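Local coordinates for heme-binding protein A (Haemophilus parasuis 29755, PDB 3TPA) that probably binds glutathione as a periplasmic solute-binding protein related to the GbpA family, although it is named a heme-binding protein, at residues E135-D138 with D139-K143; A300-D303 with A304-G308; N367-R370 with T371-I375. The protein carries 1 engineered substitution. All coordinates share one frame; numbering follows the deposited sequence. Where two conformers were deposited one is given.

Contact 1. Residues E135-D138 with D139-K143; sequences EKVD and DYTVK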
loop_
_atom_site.group_PDB
_atom_site.type_symbol
_atom_site.label_atom_id
_atom_site.label_comp_id
_atom_site.label_asym_id
_atom_site.label_seq_id
_atom_site.Cartn_x
_atom_site.Cartn_y
_atom_site.Cartn_z
ATOM N N GLU A 135 -22.091 -6.506 -13.338
ATOM C CA GLU A 135 -22.958 -7.185 -14.294
ATOM C C GLU A 135 -22.361 -7.203 -15.685
ATOM O O GLU A 135 -21.714 -6.249 -16.109
ATOM C CB GLU A 135 -24.303 -6.462 -14.403
ATOM C CG GLU A 135 -24.872 -5.976 -13.101
ATOM C CD GLU A 135 -26.108 -5.134 -13.314
ATOM O OE1 GLU A 135 -25.972 -3.919 -13.557
ATOM O OE2 GLU A 135 -27.218 -5.690 -13.259
ATOM N N LYS A 136 -22.645 -8.281 -16.406
ATOM C CA LYS A 136 -22.335 -8.383 -17.820
ATOM C C LYS A 136 -23.400 -7.662 -18.619
ATOM O O LYS A 136 -24.578 -7.980 -18.509
ATOM C CB LYS A 136 -22.294 -9.857 -18.247
ATOM C CG LYS A 136 -22.102 -10.065 -19.747
ATOM C CD LYS A 136 -21.663 -11.493 -20.078
ATOM C CE LYS A 136 -22.831 -12.392 -20.395
ATOM N NZ LYS A 136 -22.372 -13.756 -20.747
ATOM N N VAL A 137 -22.988 -6.684 -19.416
ATOM C CA VAL A 137 -23.900 -6.014 -20.327
ATOM C C VAL A 137 -23.941 -6.746 -21.661
ATOM O O VAL A 137 -25.017 -6.951 -22.236
ATOM C CB VAL A 137 -23.507 -4.572 -20.579
ATOM C CG1 VAL A 137 -24.396 -3.981 -21.668
ATOM C CG2 VAL A 137 -23.633 -3.769 -19.293
ATOM N N ASP A 138 -22.760 -7.093 -22.166
ATOM C CA ASP A 138 -22.631 -8.059 -23.243
ATOM C C ASP A 138 -21.253 -8.668 -23.067
ATOM O O ASP A 138 -20.603 -8.426 -22.048
ATOM C CB ASP A 138 -22.822 -7.439 -24.636
ATOM C CG ASP A 138 -21.777 -6.393 -24.981
ATOM O OD1 ASP A 138 -20.739 -6.300 -24.302
ATOM O OD2 ASP A 138 -21.991 -5.668 -25.975
ATOM N N ASP A 139 -20.795 -9.456 -24.033
ATOM C CA ASP A 139 -19.575 -10.213 -23.809
ATOM C C ASP A 139 -18.340 -9.343 -23.654
ATOM O O ASP A 139 -17.343 -9.795 -23.110
ATOM C CB ASP A 139 -19.357 -11.269 -24.891
ATOM C CG ASP A 139 -19.883 -12.632 -24.475
ATOM O OD1 ASP A 139 -20.947 -12.687 -23.822
ATOM O OD2 ASP A 139 -19.231 -13.645 -24.789
ATOM N N TYR A 140 -18.393 -8.107 -24.136
ATOM C CA TYR A 140 -17.239 -7.223 -23.997
ATOM C C TYR A 140 -17.502 -5.946 -23.198
ATOM O O TYR A 140 -16.737 -4.988 -23.282
ATOM C CB TYR A 140 -16.599 -6.956 -25.365
ATOM C CG TYR A 140 -16.108 -8.269 -25.950
ATOM C CD1 TYR A 140 -15.021 -8.936 -25.392
ATOM C CD2 TYR A 140 -16.774 -8.876 -27.010
ATOM C CE1 TYR A 140 -14.594 -10.154 -25.901
ATOM C CE2 TYR A 140 -16.356 -10.091 -27.519
ATOM C CZ TYR A 140 -15.267 -10.726 -26.964
ATOM O OH TYR A 140 -14.853 -11.941 -27.476
ATOM N N THR A 141 -18.565 -5.956 -22.401
ATOM C CA THR A 141 -18.951 -4.780 -21.626
ATOM C C THR A 141 -19.382 -5.163 -20.208
ATOM O O THR A 141 -20.323 -5.937 -20.030
ATOM C CB THR A 141 -20.109 -4.026 -22.319
ATOM O OG1 THR A 141 -19.808 -3.859 -23.708
ATOM C CG2 THR A 141 -20.347 -2.636 -21.674
ATOM N N VAL A 142 -18.694 -4.617 -19.207
ATOM C CA VAL A 142 -18.995 -4.913 -17.804
ATOM C C VAL A 142 -19.477 -3.649 -17.091
ATOM O O VAL A 142 -18.809 -2.625 -17.119
ATOM C CB VAL A 142 -17.758 -5.450 -17.062
ATOM C CG1 VAL A 142 -18.095 -5.759 -15.612
ATOM C CG2 VAL A 142 -17.238 -6.688 -17.739
ATOM N N LYS A 143 -20.637 -3.721 -16.452
ATOM C CA LYS A 143 -21.180 -2.565 -15.751
ATOM C C LYS A 143 -21.055 -2.742 -14.243
ATOM O O LYS A 143 -21.567 -3.702 -13.674
ATOM C CB LYS A 143 -22.643 -2.323 -16.129
ATOM C CG LYS A 143 -23.219 -1.065 -15.481
ATOM C CD LYS A 143 -24.747 -1.095 -15.404
ATOM C CE LYS A 143 -25.410 -0.956 -16.760
ATOM N NZ LYS A 143 -26.897 -0.920 -16.609
HETATM O O HOH W 1 -23.911 -2.900 -12.162
#

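Contact 2. Residues A300-D303 with A304-G308; sequences AIVD and AVYQG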
loop_
_atom_site.group_PDB
_atom_site.type_symbol
_atom_site.label_atom_id
_atom_site.label_comp_id
_atom_site.label_asym_id
_atom_site.label_seq_id
_atom_site.Cartn_x
_atom_site.Cartn_y
_atom_site.Cartn_z
ATOM N N ALA A 300 16.007 14.465 14.197
ATOM C CA ALA A 300 16.679 13.535 15.119
ATOM C C ALA A 300 16.065 12.134 15.041
ATOM O O ALA A 300 16.770 11.149 14.978
ATOM C CB ALA A 300 16.604 14.052 16.569
ATOM N N ILE A 301 14.738 12.062 15.057
ATOM C CA ILE A 301 14.044 10.775 15.004
ATOM C C ILE A 301 14.373 10.016 13.729
ATOM O O ILE A 301 14.794 8.864 13.764
ATOM C CB ILE A 301 12.513 10.961 15.111
ATOM C CG1 ILE A 301 12.173 11.538 16.478
ATOM C CG2 ILE A 301 11.775 9.639 14.891
ATOM C CD1 ILE A 301 10.718 11.931 16.640
ATOM N N VAL A 302 14.191 10.676 12.598
ATOM C CA VAL A 302 14.444 10.040 11.315
ATOM C C VAL A 302 15.894 9.615 11.229
ATOM O O VAL A 302 16.191 8.507 10.810
ATOM C CB VAL A 302 14.119 10.992 10.143
ATOM C CG1 VAL A 302 14.592 10.396 8.828
ATOM C CG2 VAL A 302 12.626 11.281 10.102
ATOM N N ASP A 303 16.797 10.500 11.643
ATOM C CA ASP A 303 18.233 10.187 11.631
ATOM C C ASP A 303 18.579 8.981 12.488
ATOM O O ASP A 303 19.252 8.063 12.019
ATOM C CB ASP A 303 19.053 11.403 12.058
ATOM C CG ASP A 303 19.234 12.404 10.927
ATOM O OD1 ASP A 303 18.915 12.050 9.772
ATOM O OD2 ASP A 303 19.705 13.529 11.178
ATOM N N ALA A 304 18.125 8.982 13.741
ATOM C CA ALA A 304 18.392 7.867 14.654
ATOM C C ALA A 304 17.657 6.574 14.306
ATOM O O ALA A 304 18.225 5.485 14.388
ATOM C CB ALA A 304 18.055 8.267 16.074
ATOM N N VAL A 305 16.389 6.692 13.937
ATOM C CA VAL A 305 15.542 5.517 13.758
ATOM C C VAL A 305 15.669 4.822 12.392
ATOM O O VAL A 305 15.743 3.601 12.327
ATOM C CB VAL A 305 14.078 5.870 14.019
ATOM C CG1 VAL A 305 13.157 4.704 13.636
ATOM C CG2 VAL A 305 13.897 6.271 15.477
ATOM N N TYR A 306 15.687 5.594 11.306
ATOM C CA TYR A 306 15.612 4.995 9.966
ATOM C C TYR A 306 16.964 4.740 9.311
ATOM O O TYR A 306 17.036 4.167 8.229
ATOM C CB TYR A 306 14.721 5.827 9.036
ATOM C CG TYR A 306 13.272 5.879 9.483
ATOM C CD1 TYR A 306 12.298 5.099 8.874
ATOM C CD2 TYR A 306 12.884 6.728 10.510
ATOM C CE1 TYR A 306 10.963 5.159 9.298
ATOM C CE2 TYR A 306 11.585 6.791 10.936
ATOM C CZ TYR A 306 10.622 6.014 10.333
ATOM O OH TYR A 306 9.316 6.104 10.784
ATOM N N GLN A 307 18.024 5.183 9.972
ATOM C CA GLN A 307 19.382 4.964 9.488
ATOM C C GLN A 307 19.508 5.218 7.986
ATOM O O GLN A 307 20.124 4.416 7.255
ATOM C CB GLN A 307 19.827 3.545 9.826
ATOM C CG GLN A 307 19.796 3.252 11.317
ATOM C CD GLN A 307 20.303 1.866 11.647
ATOM O OE1 GLN A 307 21.504 1.654 11.802
ATOM N NE2 GLN A 307 19.387 0.911 11.754
ATOM N N GLY A 308 18.918 6.323 7.536
ATOM C CA GLY A 308 18.957 6.749 6.149
ATOM C C GLY A 308 17.739 6.338 5.336
ATOM O O GLY A 308 17.449 6.929 4.294
HETATM O O HOH W 2 17.445 8.358 8.532
#

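Contact 3. Residues N367-R370 with T371-I375; sequences NPRR and TAEII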
loop_
_atom_site.group_PDB
_atom_site.type_symbol
_atom_site.label_atom_id
_atom_site.label_comp_id
_atom_site.label_asym_id
_atom_site.label_seq_id
_atom_site.Cartn_x
_atom_site.Cartn_y
_atom_site.Cartn_z
ATOM N N ASN A 367 11.805 1.305 14.508
ATOM C CA ASN A 367 12.221 1.416 15.905
ATOM C C ASN A 367 11.343 2.371 16.707
ATOM O O ASN A 367 11.787 3.445 17.072
ATOM C CB ASN A 367 13.681 1.867 15.991
ATOM C CG ASN A 367 14.297 1.579 17.335
ATOM O OD1 ASN A 367 13.597 1.322 18.307
ATOM N ND2 ASN A 367 15.620 1.608 17.394
ATOM N N PRO A 368 10.093 1.960 16.997
ATOM C CA PRO A 368 9.172 2.773 17.798
ATOM C C PRO A 368 9.754 3.064 19.180
ATOM O O PRO A 368 9.531 4.153 19.705
ATOM C CB PRO A 368 7.933 1.877 17.928
ATOM C CG PRO A 368 8.034 0.892 16.822
ATOM C CD PRO A 368 9.486 0.682 16.579
ATOM N N ARG A 369 10.497 2.114 19.755
ATOM C CA ARG A 369 11.064 2.291 21.089
ATOM C C ARG A 369 12.004 3.487 21.128
ATOM O O ARG A 369 11.928 4.323 22.022
ATOM C CB ARG A 369 11.787 1.015 21.544
ATOM C CG ARG A 369 12.535 1.125 22.875
ATOM C CD ARG A 369 11.608 1.238 24.075
ATOM N NE ARG A 369 10.590 0.193 24.106
ATOM C CZ ARG A 369 9.768 -0.007 25.132
ATOM N NH1 ARG A 369 8.856 -0.964 25.085
ATOM N NH2 ARG A 369 9.859 0.759 26.208
ATOM N N ARG A 370 12.893 3.568 20.147
ATOM C CA ARG A 370 13.831 4.693 20.097
ATOM C C ARG A 370 13.130 6.003 19.760
ATOM O O ARG A 370 13.490 7.051 20.282
ATOM C CB ARG A 370 14.979 4.443 19.117
ATOM C CG ARG A 370 15.965 5.616 19.054
ATOM C CD ARG A 370 16.838 5.676 20.309
ATOM N NE ARG A 370 17.860 6.717 20.239
ATOM C CZ ARG A 370 18.961 6.647 19.495
ATOM N NH1 ARG A 370 19.198 5.585 18.733
ATOM N NH2 ARG A 370 19.831 7.645 19.508
ATOM N N THR A 371 12.144 5.945 18.871
ATOM C CA THR A 371 11.280 7.087 18.604
ATOM C C THR A 371 10.728 7.596 19.939
ATOM O O THR A 371 10.880 8.760 20.292
ATOM C CB THR A 371 10.089 6.688 17.694
ATOM O OG1 THR A 371 10.570 6.120 16.470
ATOM C CG2 THR A 371 9.213 7.904 17.377
ATOM N N ALA A 372 10.106 6.704 20.697
ATOM C CA ALA A 372 9.507 7.098 21.970
ATOM C C ALA A 372 10.525 7.729 22.935
ATOM O O ALA A 372 10.215 8.690 23.641
ATOM C CB ALA A 372 8.812 5.899 22.627
ATOM N N GLU A 373 11.731 7.170 22.981
ATOM C CA GLU A 373 12.751 7.644 23.922
ATOM C C GLU A 373 13.199 9.064 23.601
ATOM O O GLU A 373 13.378 9.892 24.495
ATOM C CB GLU A 373 13.968 6.702 23.923
ATOM C CG GLU A 373 13.741 5.424 24.689
ATOM C CD GLU A 373 14.835 4.399 24.465
ATOM O OE1 GLU A 373 15.762 4.669 23.669
ATOM O OE2 GLU A 373 14.760 3.312 25.078
ATOM N N ILE A 374 13.391 9.341 22.318
ATOM C CA ILE A 374 13.847 10.666 21.886
ATOM C C ILE A 374 12.806 11.708 22.257
ATOM O O ILE A 374 13.107 12.771 22.824
ATOM C CB ILE A 374 14.087 10.699 20.361
ATOM C CG1 ILE A 374 15.347 9.904 20.012
ATOM C CG2 ILE A 374 14.206 12.142 19.845
ATOM C CD1 ILE A 374 15.444 9.563 18.567
ATOM N N ILE A 375 11.560 11.389 21.952
ATOM C CA ILE A 375 10.457 12.288 22.268
ATOM C C ILE A 375 10.319 12.489 23.774
ATOM O O ILE A 375 10.187 13.607 24.235
ATOM C CB ILE A 375 9.148 11.771 21.659
ATOM C CG1 ILE A 375 9.118 12.121 20.176
ATOM C CG2 ILE A 375 7.959 12.387 22.341
ATOM C CD1 ILE A 375 8.764 10.953 19.302
#

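Contact 1. Residues E135-D138 with D139-K143
Asp138 and Thr141 meet through two torsions: Asp138 places CG between its own backbone N and carbonyl carbon (chi1 63°), while Thr141 holds OG1 anti to its carbonyl carbon (chi1 -48°). The carboxylate is thereby folded back over the turn, and Thr141 OG1 donates to Asp138 OD1 at 2.7 Å. The same OD1 also accepts from Tyr140 N at 3.0 Å. Neither donor lies in the carboxylate plane; they come from opposite faces of it, so one oxygen is gripped by a hydroxyl and an amide and the rotation of the acid is largely fixed. Thr141 N closes the turn on Asp138 O.

Val137 and Asp138 both face Thr141, whose O takes a bond of 2.8 Å from Val137 N and a weak one from Asp138 N. Val137 meanwhile lays CG2 against Lys143 CB at 3.6 Å. On that side Glu135 and Lys143 run alongside each other, with Glu135 OE1 3.6 Å from Lys143 CD; their charged ends remain 4.4 Å apart (OE1 to NZ), short of a salt bridge, and a water lies within bonding distance of Glu135 OE1 and Lys143 O. Lys136 NZ is held chiefly by a salt bridge to Asp95 of helix 94-105, with a long one of 3.6 Å to Asp139 OD1. Val142, on the same face as Lys136, packs on that helix.

Together the type I turn from Asp138 to Thr141 and the classic bulge of Val137 and Asp138 opposite Thr141 make a bulged beta hairpin, at the edge of an antiparallel sheet.

Contact 2. Residues A300-D303 with A304-G308
Ile301 and Val305, one helical turn apart, lie side by side and point the same way, their CG2 methyls meeting at 4.0 Å. Val305 holds CG2 anti to its carbonyl carbon, beside the backbone N (chi1 172° for CG1), which swings this methyl back over the preceding turn to 3.2 Å from Ile301 O. That carbonyl is also the acceptor for Val305 N, at 2.7 Å. Ile301 packs on Ile375 and Val305 on Thr371 of helix 368-381.

Tyr306 is turned differently. Its ring presents an edge to the previous turn, with Val302 O in the ring plane, 3.8 Å from CD2. The same ring carbon comes to 3.7 Å from Val302 CA, while Val302 CG1 makes a looser apolar contact. The phenol end runs on to Ser364 O, to which OH is hydrogen-bonded, and the ring also packs on Phe481 and Ala482 of strand 478-491.

Val302 O belongs to the last turn of the helix. It accepts from Tyr306 N at 3.0 Å and from a water at 2.6 Å, and that water accepts in turn from Gly308 N. Gln307, with positive phi, takes the chain out of the helix. On the exposed side Asp303 pairs with Lys299.

With both a helical amide and a water as donors, Val302 O carries the helix's bonding past its end to Gly308 N, while the methyl and ring contacts between the turns add apolar packing.

Contact 3. Residues N367-R370 with T371-I375
Glu373 folds back over Arg369 and Arg370 of the preceding turn. Its CB lies close to the carbonyl oxygens of both, and CG, anti to the carbonyl carbon (chi1 -77°), comes to 3.4 Å from Arg369 O, the oxygen that accepts from Glu373 N. Beyond CG the chain is extended, and the carboxylate parts between the two arginines: OE1 touches Arg370 CD at 3.7 Å, and OE2, for the one of two Arg369 conformers described here, lies 3.8 Å from Arg369 CG. In that conformer the carboxylate rests on methylene groups, not on guanidinium nitrogens; Arg370 NE stays 4.5 Å from OE1, beyond a salt bridge, though the opposite charges probably attract. The guanidinium plane of Arg370 and the carboxylate plane of Glu373 are turned 49° apart. Arg369, in the same conformer, sends NH1 to Thr390 OG1.

Arg370, bent at chi2, passes over Ile374, with CG 4.0 Å from CD1.

At the start of the helix Asn367 serves the first turn with both its side chain and its backbone carbonyl. Its OD1 accepts from Arg370 N at 3.0 Å, the donor standing well above the amide carbonyl plane. Its backbone O takes two bonds from Thr371: N comes in the carbonyl plane, while OG1, 3.0 Å away, stands above it. Thr371 OG1 has a further partner in Asn365 ND2, tying the threonine to the loop before the helix.

An N-cap asparagine followed by proline at the first helical position is a common helix start; here it opens helix 368-381, the connection between strands 351-356 and 384-389 in a beta-alpha-beta unit.

Along the chain the three contacts follow in series, all in the region shared with family 5 solute-binding proteins. Contact 1 forms the turn end of the hairpin of strands 131-136 and 141-146 and stands apart, its centre about 51 Å from that of contact 2 and about 53 Å from that of contact 3, on the opposite side of the chain's centre. Contacts 2 and 3 are neighbours, with centres about 10 Å apart: Ile301 CD1 meets Ile375 CD1 at 3.4 Å and Val305 CG1 meets Asn367 CB at 3.7 Å. Helices 298-306 and 368-381 thus form one packed pair against the mixed six-stranded sheet, whereas contact 1 is a local turn on a remote antiparallel sheet.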